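Local structure of B12-binding domain-containing protein (Kitasatospora setae, 6WTE) at residues L7-K12 and I17-L22; V68-T73 and R80-E85; E88-I93 and E117-E122; M111-V116 and A454-Y459; Q462-F465 and N470-L473. The protein transfers methyl groups as the radical SAM methylase TsrM, binding cobalamin and a [4Fe-4S] cluster but working by non-radical catalysis. All coordinates share one frame; numbering follows the deposited sequence. Where two conformers were deposited one is given.

Contact 1. Residues L7-K12 and I17-L22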
# COMPACT_ATOMS: atom_id res chain seq x y z
N LEU A 7 -9.82 -9.58 15.54
CA LEU A 7 -9.27 -8.78 14.46
C LEU A 7 -10.18 -8.90 13.25
O LEU A 7 -10.51 -10.02 12.84
CB LEU A 7 -7.84 -9.22 14.11
CG LEU A 7 -6.83 -9.17 15.26
CD1 LEU A 7 -5.51 -9.81 14.85
CD2 LEU A 7 -6.61 -7.71 15.69
N VAL A 8 -10.60 -7.76 12.70
CA VAL A 8 -11.57 -7.72 11.61
C VAL A 8 -10.87 -7.22 10.35
O VAL A 8 -10.21 -6.18 10.37
CB VAL A 8 -12.75 -6.80 11.95
CG1 VAL A 8 -13.71 -6.71 10.78
CG2 VAL A 8 -13.47 -7.29 13.21
N ASN A 9 -11.05 -7.95 9.23
CA ASN A 9 -10.64 -7.44 7.93
C ASN A 9 -11.85 -6.88 7.20
O ASN A 9 -12.69 -7.66 6.75
CB ASN A 9 -9.97 -8.52 7.09
CG ASN A 9 -9.46 -7.96 5.78
OD1 ASN A 9 -9.10 -6.79 5.71
ND2 ASN A 9 -9.46 -8.78 4.73
N PRO A 10 -11.98 -5.56 7.05
CA PRO A 10 -13.11 -4.99 6.33
C PRO A 10 -12.88 -4.83 4.84
O PRO A 10 -13.77 -4.32 4.14
CB PRO A 10 -13.25 -3.61 7.00
CG PRO A 10 -11.83 -3.22 7.22
CD PRO A 10 -11.10 -4.51 7.60
N ASN A 11 -11.73 -5.25 4.34
CA ASN A 11 -11.38 -5.05 2.93
C ASN A 11 -12.36 -5.80 2.04
O ASN A 11 -12.47 -7.03 2.12
CB ASN A 11 -9.95 -5.52 2.68
CG ASN A 11 -9.38 -4.99 1.39
OD1 ASN A 11 -10.11 -4.53 0.51
ND2 ASN A 11 -8.06 -5.03 1.27
N LYS A 12 -13.10 -5.07 1.20
CA LYS A 12 -14.04 -5.69 0.29
C LYS A 12 -13.56 -5.67 -1.16
O LYS A 12 -14.34 -5.98 -2.07
CB LYS A 12 -15.41 -5.03 0.41
CG LYS A 12 -16.06 -5.24 1.78
CD LYS A 12 -17.51 -4.78 1.81
CE LYS A 12 -17.64 -3.30 1.53
NZ LYS A 12 -19.04 -2.83 1.76
N ILE A 17 -6.79 -9.67 -1.72
CA ILE A 17 -5.42 -9.67 -1.23
C ILE A 17 -5.45 -10.01 0.25
O ILE A 17 -6.14 -9.33 1.02
CB ILE A 17 -4.73 -8.31 -1.47
CG1 ILE A 17 -4.54 -8.05 -2.96
CG2 ILE A 17 -3.43 -8.23 -0.68
CD1 ILE A 17 -3.79 -9.16 -3.69
N ALA A 18 -4.71 -11.04 0.65
CA ALA A 18 -4.73 -11.48 2.03
C ALA A 18 -4.33 -10.34 2.96
O ALA A 18 -3.38 -9.61 2.67
CB ALA A 18 -3.80 -12.67 2.24
N PRO A 19 -5.05 -10.13 4.07
CA PRO A 19 -4.68 -9.09 5.06
C PRO A 19 -3.49 -9.53 5.92
O PRO A 19 -3.62 -9.93 7.08
CB PRO A 19 -5.96 -8.94 5.88
CG PRO A 19 -6.59 -10.29 5.81
CD PRO A 19 -6.32 -10.80 4.41
N TYR A 20 -2.31 -9.42 5.32
CA TYR A 20 -1.07 -9.85 5.94
C TYR A 20 -0.90 -9.23 7.33
O TYR A 20 -0.39 -9.89 8.25
CB TYR A 20 0.08 -9.45 5.01
CG TYR A 20 1.46 -9.96 5.32
CD1 TYR A 20 1.69 -10.95 6.27
CD2 TYR A 20 2.56 -9.45 4.63
CE1 TYR A 20 2.98 -11.40 6.53
CE2 TYR A 20 3.84 -9.90 4.87
CZ TYR A 20 4.05 -10.87 5.82
OH TYR A 20 5.34 -11.31 6.05
N ALA A 21 -1.34 -7.98 7.49
CA ALA A 21 -1.26 -7.31 8.79
C ALA A 21 -1.81 -8.18 9.90
O ALA A 21 -1.23 -8.26 10.99
CB ALA A 21 -2.03 -5.99 8.73
N LEU A 22 -2.94 -8.85 9.65
CA LEU A 22 -3.57 -9.62 10.71
C LEU A 22 -2.74 -10.85 11.09
O LEU A 22 -2.75 -11.26 12.26
CB LEU A 22 -4.99 -10.01 10.30
CG LEU A 22 -5.96 -8.84 10.03
CD1 LEU A 22 -7.41 -9.33 9.96
CD2 LEU A 22 -5.84 -7.73 11.08
O HOH W 1 -8.67 -8.63 1.88
O HOH W 2 -5.53 -7.11 2.48
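N9 and P19 meet side chain to side chain, the asparagine crossing the proline ring at about a right angle with N9 ND2 3.4 Å from P19 CG. That reach comes from the first torsion of N9, which holds CG anti to the backbone N (chi1 -176°). The apolar contacts belong to L22, whose two methyls part company. L22 CD1 rests 3.9 Å from N9 CB, while L22 CD2 sits 3.9 Å from L7 CB, two residues back on the same side of the strand.

Polar contact across the gap runs through water. N9 ND2 donates to one water at 3.0 Å, and this water donates to I17 O at 2.8 Å. A second water also donates to I17 O, at 2.7 Å, and takes a weak bond from N11 ND2. N9 ND2 has a further partner in D40 OD1 of strand 35-40, and N9 OD1 accepts a weak bond from N11 N. With a leucine in place of N9, the bridging water and the D40 carboxylate would probably each lose a donor, and the turn after the strand would be less firmly held.

P19 centres an inverse gamma turn leading into helix 20-31. This is the first strand-to-helix connection of the beta-alpha-beta unit 4-9, 20-31, 35-40 in the B12-binding domain, and from it N11 ND2 bonds directly to cobalamin.

Contact 2. Residues V68-T73 and R80-E85. With EDO (1,2-ethanediol), chain H.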
# COMPACT_ATOMS: atom_id res chain seq x y z
N VAL A 68 -7.31 -1.14 8.39
CA VAL A 68 -7.77 -0.28 7.31
C VAL A 68 -6.59 -0.11 6.36
O VAL A 68 -5.70 0.72 6.58
CB VAL A 68 -8.31 1.05 7.84
CG1 VAL A 68 -8.53 2.07 6.70
CG2 VAL A 68 -9.61 0.79 8.57
N ARG A 69 -6.56 -0.95 5.33
CA ARG A 69 -5.41 -1.01 4.43
C ARG A 69 -5.42 0.13 3.41
O ARG A 69 -4.38 0.72 3.13
CB ARG A 69 -5.40 -2.36 3.71
CG ARG A 69 -4.17 -2.61 2.84
CD ARG A 69 -4.44 -3.83 1.97
NE ARG A 69 -3.24 -4.35 1.32
CZ ARG A 69 -2.73 -3.87 0.19
NH1 ARG A 69 -1.64 -4.43 -0.32
NH2 ARG A 69 -3.31 -2.85 -0.43
N ASN A 70 -6.58 0.40 2.82
CA ASN A 70 -6.72 1.39 1.76
C ASN A 70 -7.72 2.46 2.19
O ASN A 70 -8.81 2.12 2.68
CB ASN A 70 -7.19 0.75 0.45
CG ASN A 70 -6.48 -0.56 0.14
OD1 ASN A 70 -5.27 -0.68 0.29
ND2 ASN A 70 -7.24 -1.56 -0.29
N THR A 71 -7.36 3.73 2.02
CA THR A 71 -8.33 4.79 2.24
C THR A 71 -9.22 5.01 1.03
O THR A 71 -10.39 5.36 1.17
CB THR A 71 -7.61 6.10 2.58
OG1 THR A 71 -6.69 6.42 1.52
CG2 THR A 71 -6.85 5.97 3.88
N ASP A 72 -8.66 4.83 -0.17
CA ASP A 72 -9.35 4.99 -1.43
C ASP A 72 -8.54 4.25 -2.48
O ASP A 72 -7.51 3.65 -2.17
CB ASP A 72 -9.55 6.47 -1.80
CG ASP A 72 -8.25 7.24 -1.93
OD1 ASP A 72 -7.58 7.46 -0.90
OD2 ASP A 72 -7.90 7.65 -3.07
N THR A 73 -9.00 4.28 -3.73
CA THR A 73 -8.27 3.59 -4.78
C THR A 73 -6.96 4.28 -5.13
O THR A 73 -6.10 3.64 -5.74
CB THR A 73 -9.12 3.46 -6.05
OG1 THR A 73 -9.33 4.76 -6.62
CG2 THR A 73 -10.46 2.81 -5.73
N ARG A 80 -12.37 7.45 -5.50
CA ARG A 80 -13.33 6.52 -4.93
C ARG A 80 -12.87 6.12 -3.54
O ARG A 80 -11.90 5.34 -3.41
CB ARG A 80 -13.52 5.29 -5.81
CG ARG A 80 -14.37 4.22 -5.15
CD ARG A 80 -15.09 3.34 -6.15
NE ARG A 80 -15.91 2.33 -5.48
CZ ARG A 80 -15.52 1.08 -5.25
NH1 ARG A 80 -14.32 0.68 -5.65
NH2 ARG A 80 -16.33 0.24 -4.63
N PRO A 81 -13.50 6.61 -2.48
CA PRO A 81 -13.05 6.29 -1.13
C PRO A 81 -13.53 4.92 -0.66
O PRO A 81 -14.56 4.41 -1.11
CB PRO A 81 -13.68 7.39 -0.28
CG PRO A 81 -14.95 7.69 -0.99
CD PRO A 81 -14.64 7.54 -2.47
N PHE A 82 -12.76 4.35 0.27
CA PHE A 82 -13.18 3.16 1.00
C PHE A 82 -13.56 3.45 2.45
O PHE A 82 -14.20 2.60 3.08
CB PHE A 82 -12.07 2.10 1.00
CG PHE A 82 -11.72 1.57 -0.36
CD1 PHE A 82 -12.66 0.93 -1.14
CD2 PHE A 82 -10.42 1.69 -0.84
CE1 PHE A 82 -12.33 0.43 -2.39
CE2 PHE A 82 -10.09 1.19 -2.09
CZ PHE A 82 -11.04 0.57 -2.87
N VAL A 83 -13.18 4.61 3.00
CA VAL A 83 -13.34 4.81 4.44
C VAL A 83 -14.81 4.91 4.84
O VAL A 83 -15.17 4.61 5.98
CB VAL A 83 -12.56 6.05 4.91
CG1 VAL A 83 -11.07 5.89 4.63
CG2 VAL A 83 -13.11 7.31 4.24
N GLY A 84 -15.69 5.32 3.92
CA GLY A 84 -17.12 5.31 4.23
C GLY A 84 -17.64 3.90 4.42
O GLY A 84 -18.42 3.63 5.34
N GLU A 85 -17.23 2.98 3.54
CA GLU A 85 -17.57 1.57 3.72
C GLU A 85 -16.94 1.00 4.98
O GLU A 85 -17.56 0.17 5.66
CB GLU A 85 -17.13 0.77 2.49
CG GLU A 85 -17.88 1.12 1.22
CD GLU A 85 -17.36 0.35 0.02
OE1 GLU A 85 -16.23 0.64 -0.42
OE2 GLU A 85 -18.07 -0.56 -0.45
C1 EDO H . -14.96 -2.32 -2.22
O1 EDO H . -15.05 -1.75 -0.90
C2 EDO H . -16.35 -2.75 -2.67
O2 EDO H . -17.28 -1.68 -2.44
O HOH W 3 -9.28 7.40 -5.43
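F82 lies against the backbone of N70 to T73, and its ring can be followed outward atom by atom. At its root, F82 N donates an almost straight bond to T71 O (2.7 Å, 167°); V83 N adds a weak bond to the same oxygen. F82 CB then stands 3.7 Å from N70 O. The first torsion swings CG away from the carbonyl carbon (chi1 -63°), turning the ring along the loop. On one flank CD2 comes within 3.5 Å of D72 CA and also touches N70 CB, and CE2 continues onto D72 C. At the far end CZ meets T73 CG2 at 3.7 Å, the threonine crossing the ring at about a right angle. On the other flank CD1 is 3.6 Å from O1 of a 1,2-ethanediol, probably from the crystallisation liquor, whose O1 donates to E85 OE1. An alanine at F82 would probably open a gap against N70 to T73 and let this loop shift.

The backbones join at a single bridge, D72 with P81, next to which T73 N donates to R80 O at 3.1 Å. One water ties the same corner together, donating to D72 OD2 and T73 OG1 and accepting from R80 N. D72 OD2 also forms a salt bridge with R412.

This is one of the cobalamin-binding loops of the domain, running from strand 63-67 to helix 83-96: N70 ND2, T71 N and T73 O all bond to cobalamin.

Contact 3. Residues E88-I93 and E117-E122; sequences EIITEI and EYFGIE
T91 OG1 is held by two groups, its own helix's R87 O and a water that bridges to F119. The water donates to T91 OG1 at 2.8 Å and to F119 O, also at 2.8 Å, linking the side of one helix to the end of the other.

Beside this bridge, I90 carries the apolar contact with both of its branches. Its longer branch runs extended through chi2 (170°) and sets CD1 over a face of the F119 ring, a CH-pi contact 3.7 Å from the centroid and 21° off the ring normal. The methyl is offset toward the rim, near CG and CD2. The shorter branch turns elsewhere: I90 CG2 lies 3.5 Å from I121 CG2, and the two isoleucines cross at about a right angle.

F119 and I121 flank G120, the positive-phi residue of a Schellman motif that closes helix 112-119, with I121 N bonded back to V116 O. As the helix ends, the chain turns there, and the side chains before and after G120 both meet I90.

Helix 83-96 thus lies against the end of helix 112-119, while its I89 and E92 touch W48 of helix 48-58. F119 also packs on V68, at the start of the loop after strand 63-67, and I121 O bonds to N155 of strand 153-156.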
# COMPACT_ATOMS: atom_id res chain seq x y z
N GLU A 88 -19.05 2.09 7.92
CA GLU A 88 -20.29 1.32 8.02
C GLU A 88 -20.06 0.01 8.78
O GLU A 88 -20.87 -0.37 9.64
CB GLU A 88 -20.85 1.05 6.63
CG GLU A 88 -22.22 0.39 6.63
CD GLU A 88 -22.70 0.03 5.23
OE1 GLU A 88 -21.87 -0.01 4.30
OE2 GLU A 88 -23.92 -0.21 5.08
N ILE A 89 -18.96 -0.68 8.48
CA ILE A 89 -18.64 -1.92 9.18
C ILE A 89 -18.36 -1.65 10.65
O ILE A 89 -18.85 -2.37 11.53
CB ILE A 89 -17.46 -2.64 8.49
CG1 ILE A 89 -17.93 -3.26 7.16
CG2 ILE A 89 -16.84 -3.68 9.42
CD1 ILE A 89 -16.81 -3.59 6.18
N ILE A 90 -17.58 -0.61 10.94
CA ILE A 90 -17.25 -0.28 12.33
C ILE A 90 -18.51 0.12 13.10
O ILE A 90 -18.67 -0.22 14.28
CB ILE A 90 -16.17 0.81 12.38
CG1 ILE A 90 -14.84 0.24 11.87
CG2 ILE A 90 -16.06 1.38 13.79
CD1 ILE A 90 -13.75 1.28 11.65
N THR A 91 -19.41 0.86 12.45
CA THR A 91 -20.64 1.26 13.14
C THR A 91 -21.47 0.05 13.53
O THR A 91 -22.04 0.01 14.63
CB THR A 91 -21.45 2.21 12.25
OG1 THR A 91 -20.71 3.43 12.08
CG2 THR A 91 -22.79 2.53 12.88
N GLU A 92 -21.55 -0.96 12.66
CA GLU A 92 -22.26 -2.18 13.02
C GLU A 92 -21.57 -2.92 14.16
O GLU A 92 -22.24 -3.43 15.07
CB GLU A 92 -22.40 -3.09 11.79
CG GLU A 92 -23.25 -4.33 12.03
CD GLU A 92 -24.72 -4.00 12.30
OE1 GLU A 92 -25.19 -2.93 11.87
OE2 GLU A 92 -25.39 -4.82 12.95
N ILE A 93 -20.23 -2.97 14.14
CA ILE A 93 -19.50 -3.60 15.24
C ILE A 93 -19.88 -2.96 16.57
O ILE A 93 -20.17 -3.66 17.55
CB ILE A 93 -17.98 -3.51 14.99
CG1 ILE A 93 -17.54 -4.50 13.91
CG2 ILE A 93 -17.22 -3.76 16.28
CD1 ILE A 93 -16.11 -4.28 13.42
N GLU A 117 -11.27 9.74 14.68
CA GLU A 117 -12.43 10.60 14.95
C GLU A 117 -13.58 10.30 13.99
O GLU A 117 -14.74 10.26 14.40
CB GLU A 117 -12.01 12.07 14.88
CG GLU A 117 -10.89 12.42 15.86
CD GLU A 117 -10.66 13.91 16.01
OE1 GLU A 117 -11.40 14.69 15.37
OE2 GLU A 117 -9.74 14.31 16.75
N TYR A 118 -13.27 10.08 12.70
CA TYR A 118 -14.31 9.78 11.72
C TYR A 118 -15.02 8.47 12.04
O TYR A 118 -16.25 8.38 11.97
CB TYR A 118 -13.68 9.73 10.32
CG TYR A 118 -14.60 9.32 9.19
CD1 TYR A 118 -15.61 10.17 8.75
CD2 TYR A 118 -14.44 8.11 8.54
CE1 TYR A 118 -16.44 9.81 7.70
CE2 TYR A 118 -15.27 7.74 7.48
CZ TYR A 118 -16.26 8.59 7.07
OH TYR A 118 -17.07 8.22 6.03
N PHE A 119 -14.25 7.43 12.37
CA PHE A 119 -14.84 6.13 12.69
C PHE A 119 -15.52 6.13 14.05
O PHE A 119 -16.34 5.24 14.32
CB PHE A 119 -13.77 5.04 12.67
CG PHE A 119 -13.21 4.74 11.31
CD1 PHE A 119 -13.96 4.91 10.16
CD2 PHE A 119 -11.92 4.26 11.19
CE1 PHE A 119 -13.43 4.61 8.91
CE2 PHE A 119 -11.38 3.97 9.95
CZ PHE A 119 -12.14 4.15 8.81
N GLY A 120 -15.18 7.08 14.92
CA GLY A 120 -15.76 7.11 16.25
C GLY A 120 -15.26 6.01 17.16
O GLY A 120 -16.02 5.50 17.98
N ILE A 121 -13.99 5.63 17.03
CA ILE A 121 -13.44 4.50 17.76
C ILE A 121 -12.53 5.02 18.87
O ILE A 121 -12.14 6.19 18.90
CB ILE A 121 -12.69 3.51 16.84
CG1 ILE A 121 -11.52 4.21 16.13
CG2 ILE A 121 -13.66 2.90 15.85
CD1 ILE A 121 -10.69 3.27 15.21
N GLU A 122 -12.19 4.12 19.80
CA GLU A 122 -11.45 4.51 20.99
C GLU A 122 -9.97 4.74 20.73
O GLU A 122 -9.38 5.67 21.29
CB GLU A 122 -11.61 3.43 22.07
CG GLU A 122 -12.94 3.47 22.82
CD GLU A 122 -14.09 2.82 22.08
OE1 GLU A 122 -13.87 2.14 21.05
OE2 GLU A 122 -15.24 2.98 22.54
O HOH W 4 -19.00 4.32 14.11

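Contact 4. Residues M111-V116 and A454-Y459; sequences MPFALV and ASPAEY
Two helices meet here at their first turns: F113 and A114 of helix 112-119, in the B12-binding domain, lie against P456 and A457 of helix 456-461, in the radical SAM part of the chain. The ring of F113 takes the proline on one face. P456 CB sits 3.7 Å from the ring centroid and 20° off its normal, a CH-pi contact displaced toward CG and CD1. F113 reaches it because CG points opposite the carbonyl carbon about the CA-CB bond (chi1 -68°), which carries the ring out toward the second helix.

Next to the ring the backbones themselves close up. A114 CA and A457 CA are only 4.0 Å apart, a spacing that the two small methyl side chains permit. A457 CB sits 3.9 Å from F113 O, and A114 CB lies 3.8 Å from A457 O.

Helix 456-461 begins at S455, an N-cap whose OG accepts from E458 N at 3.0 Å. E458 OE1 reaches back to accept from A454 N at 2.8 Å, met on the anti side and well out of the carboxylate plane, and its OE2 forms a salt bridge with K448.

E460 OE1, in the same helix, accepts from A114 N and more weakly from F113 N, so a carboxylate of one helix faces the amino end of the other and is probably stabilised there. The F113 side chain also touches I153 of strand 153-156 and A160 and R162 of strand 159-162, near the edge of the domain's sheet.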
# COMPACT_ATOMS: atom_id res chain seq x y z
N MET A 111 -3.55 8.92 7.79
CA MET A 111 -4.42 9.92 8.39
C MET A 111 -5.07 9.33 9.63
O MET A 111 -6.30 9.28 9.73
CB MET A 111 -5.47 10.39 7.38
CG MET A 111 -6.09 9.22 6.61
SD MET A 111 -7.35 9.69 5.41
CE MET A 111 -8.49 10.63 6.43
N PRO A 112 -4.28 8.89 10.62
CA PRO A 112 -4.87 8.08 11.70
C PRO A 112 -5.69 8.89 12.69
O PRO A 112 -6.66 8.35 13.23
CB PRO A 112 -3.65 7.44 12.37
CG PRO A 112 -2.57 8.46 12.15
CD PRO A 112 -2.83 9.06 10.80
N PHE A 113 -5.33 10.15 12.95
CA PHE A 113 -6.15 10.96 13.86
C PHE A 113 -7.51 11.26 13.24
O PHE A 113 -8.54 11.16 13.91
CB PHE A 113 -5.43 12.26 14.22
CG PHE A 113 -4.21 12.08 15.07
CD1 PHE A 113 -3.01 11.67 14.50
CD2 PHE A 113 -4.25 12.32 16.43
CE1 PHE A 113 -1.88 11.51 15.28
CE2 PHE A 113 -3.12 12.16 17.21
CZ PHE A 113 -1.93 11.76 16.64
N ALA A 114 -7.53 11.65 11.96
CA ALA A 114 -8.79 11.90 11.28
C ALA A 114 -9.66 10.65 11.28
O ALA A 114 -10.88 10.74 11.47
CB ALA A 114 -8.54 12.36 9.84
N LEU A 115 -9.06 9.48 11.07
CA LEU A 115 -9.86 8.27 10.97
C LEU A 115 -10.36 7.80 12.33
O LEU A 115 -11.48 7.30 12.44
CB LEU A 115 -9.07 7.17 10.26
CG LEU A 115 -8.92 7.45 8.76
CD1 LEU A 115 -8.20 6.30 8.06
CD2 LEU A 115 -10.30 7.67 8.14
N VAL A 116 -9.54 7.95 13.38
CA VAL A 116 -10.05 7.64 14.72
C VAL A 116 -11.31 8.45 15.00
O VAL A 116 -12.32 7.92 15.48
CB VAL A 116 -8.97 7.88 15.79
CG1 VAL A 116 -9.61 7.90 17.17
CG2 VAL A 116 -7.90 6.80 15.77
N ALA A 454 -6.07 23.18 14.35
CA ALA A 454 -6.28 23.01 15.78
C ALA A 454 -5.92 21.62 16.27
O ALA A 454 -5.72 21.43 17.47
CB ALA A 454 -7.74 23.31 16.13
N SER A 455 -5.80 20.65 15.37
CA SER A 455 -5.55 19.27 15.76
C SER A 455 -4.92 18.54 14.59
O SER A 455 -5.09 18.95 13.43
CB SER A 455 -6.85 18.57 16.19
OG SER A 455 -7.69 18.34 15.07
N PRO A 456 -4.22 17.44 14.85
CA PRO A 456 -3.83 16.55 13.74
C PRO A 456 -5.02 16.09 12.92
O PRO A 456 -4.92 16.03 11.69
CB PRO A 456 -3.15 15.38 14.46
CG PRO A 456 -2.67 15.95 15.74
CD PRO A 456 -3.70 16.96 16.14
N ALA A 457 -6.16 15.79 13.56
CA ALA A 457 -7.32 15.35 12.80
C ALA A 457 -7.76 16.39 11.78
O ALA A 457 -8.10 16.05 10.65
CB ALA A 457 -8.48 15.01 13.74
N GLU A 458 -7.76 17.67 12.17
CA GLU A 458 -8.13 18.71 11.21
C GLU A 458 -7.16 18.75 10.04
O GLU A 458 -7.57 18.86 8.88
CB GLU A 458 -8.19 20.09 11.87
CG GLU A 458 -8.57 21.18 10.88
CD GLU A 458 -8.59 22.57 11.48
OE1 GLU A 458 -8.20 22.73 12.66
OE2 GLU A 458 -9.00 23.51 10.77
N TYR A 459 -5.85 18.67 10.32
CA TYR A 459 -4.86 18.72 9.25
C TYR A 459 -5.01 17.53 8.31
O TYR A 459 -4.81 17.65 7.10
CB TYR A 459 -3.45 18.77 9.83
CG TYR A 459 -2.39 18.72 8.75
CD1 TYR A 459 -2.26 19.77 7.86
CD2 TYR A 459 -1.56 17.61 8.60
CE1 TYR A 459 -1.32 19.74 6.86
CE2 TYR A 459 -0.60 17.57 7.59
CZ TYR A 459 -0.50 18.64 6.72
OH TYR A 459 0.43 18.63 5.70

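Contact 5. Residues Q462-F465 and N470-L473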
# COMPACT_ATOMS: atom_id res chain seq x y z
N GLN A 462 -8.70 17.26 5.92
CA GLN A 462 -8.96 18.19 4.83
C GLN A 462 -8.53 17.63 3.48
O GLN A 462 -8.99 18.10 2.44
CB GLN A 462 -8.24 19.52 5.08
CG GLN A 462 -6.73 19.37 5.14
CD GLN A 462 -5.99 20.68 5.40
OE1 GLN A 462 -6.49 21.76 5.11
NE2 GLN A 462 -4.78 20.57 5.94
N PHE A 463 -7.65 16.63 3.47
CA PHE A 463 -7.25 16.04 2.20
C PHE A 463 -8.28 15.06 1.66
O PHE A 463 -8.15 14.62 0.51
CB PHE A 463 -5.89 15.37 2.36
CG PHE A 463 -4.77 16.35 2.56
CD1 PHE A 463 -4.50 16.86 3.82
CD2 PHE A 463 -4.00 16.78 1.48
CE1 PHE A 463 -3.48 17.77 4.01
CE2 PHE A 463 -2.96 17.70 1.66
CZ PHE A 463 -2.70 18.19 2.93
N MET A 464 -9.30 14.71 2.45
CA MET A 464 -10.33 13.77 2.03
C MET A 464 -11.75 14.30 2.19
O MET A 464 -12.65 13.80 1.50
CB MET A 464 -10.19 12.46 2.83
CG MET A 464 -11.07 11.32 2.35
SD MET A 464 -10.52 9.76 3.04
CE MET A 464 -8.95 9.56 2.20
N PHE A 465 -11.98 15.27 3.07
CA PHE A 465 -13.32 15.78 3.36
C PHE A 465 -13.33 17.29 3.26
O PHE A 465 -12.35 17.96 3.60
CB PHE A 465 -13.78 15.38 4.76
CG PHE A 465 -13.77 13.90 5.02
CD1 PHE A 465 -14.88 13.13 4.71
CD2 PHE A 465 -12.67 13.29 5.60
CE1 PHE A 465 -14.89 11.77 4.96
CE2 PHE A 465 -12.67 11.92 5.85
CZ PHE A 465 -13.78 11.16 5.53
N ASN A 470 -18.41 16.32 3.63
CA ASN A 470 -18.61 15.56 2.41
C ASN A 470 -17.27 15.08 1.87
O ASN A 470 -16.24 15.72 2.07
CB ASN A 470 -19.32 16.41 1.36
CG ASN A 470 -20.64 16.96 1.85
OD1 ASN A 470 -20.80 18.17 2.02
ND2 ASN A 470 -21.60 16.08 2.07
N PHE A 471 -17.30 13.94 1.17
CA PHE A 471 -16.09 13.45 0.53
C PHE A 471 -15.59 14.46 -0.49
O PHE A 471 -16.35 14.92 -1.35
CB PHE A 471 -16.34 12.10 -0.15
CG PHE A 471 -16.23 10.93 0.78
CD1 PHE A 471 -15.08 10.75 1.54
CD2 PHE A 471 -17.26 10.03 0.90
CE1 PHE A 471 -14.97 9.67 2.39
CE2 PHE A 471 -17.16 8.95 1.75
CZ PHE A 471 -16.02 8.77 2.50
N ARG A 472 -14.31 14.80 -0.39
CA ARG A 472 -13.66 15.76 -1.27
C ARG A 472 -12.19 15.37 -1.29
O ARG A 472 -11.34 15.97 -0.63
CB ARG A 472 -13.89 17.20 -0.80
CG ARG A 472 -13.69 18.25 -1.87
CD ARG A 472 -12.30 18.84 -1.83
NE ARG A 472 -12.12 19.80 -0.75
CZ ARG A 472 -11.50 19.53 0.40
NH1 ARG A 472 -11.01 18.32 0.60
NH2 ARG A 472 -11.37 20.46 1.33
N LEU A 473 -11.90 14.31 -2.05
CA LEU A 473 -10.55 13.74 -2.12
C LEU A 473 -9.68 14.64 -2.97
O LEU A 473 -9.97 14.86 -4.15
CB LEU A 473 -10.59 12.33 -2.69
CG LEU A 473 -10.94 11.19 -1.73
CD1 LEU A 473 -12.32 11.36 -1.10
CD2 LEU A 473 -10.85 9.86 -2.47
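R472 folds back on itself to find Q462: chi1 leaves CG anti to the backbone N, and bends at chi2 (-96°) and chi3 (-76°) then curl the guanidinium over the loop. NH1 of R472 donates to Q462 O at 2.7 Å, the oxygen lying at the edge of the guanidinium and tilted from its plane. The carbonyl carbon of F465 lies over a face of the same group. The arginine's backbone takes part too, R472 N giving M464 O a nearly straight bond of 2.7 Å.

F465 and F471, the residues of a single backbone bridge, share the same first-torsion well, and their side chains run alongside each other. The rings are near parallel (24°) but slid apart, with centroids 5.1 Å apart, so they touch chiefly at F465 CE1 and F471 CE1, 3.3 Å from each other. At the backbone, F465 CA makes a CA-H...O contact of 3.2 Å with N470 O. In the modelled conformer M464 runs side by side with L473, M464 CG lying 3.7 Å from L473 CD1.

The chemistry is that of a loop closed without regular strands. A single arginine satisfies two carbonyls, one with its side chain and one with its backbone, and its positive charge probably gains from the Q462 backbone oxygen in this largely buried setting, while aromatic and aliphatic side chains fill the other side.

How the contacts relate
From the N terminus, contact 1 closes the turn between strand 4-9 and helix 20-31, and contact 2 then closes the loop leading into helix 83-96; the two meet at the cobalamin site, where N11 packs on R69 and N70. Contact 3 continues along helix 83-96 and joins it to the end of helix 112-119. Contact 4 starts from that same helix but spans more than 330 residues to helix 456-461, so contacts 3 and 4 cross along the chain. Contact 5 closes a short loop just beyond. That loop returns to the B12-binding domain: M464 touches T71 and M111, F465 touches Y118, and F471 touches P81 and V83.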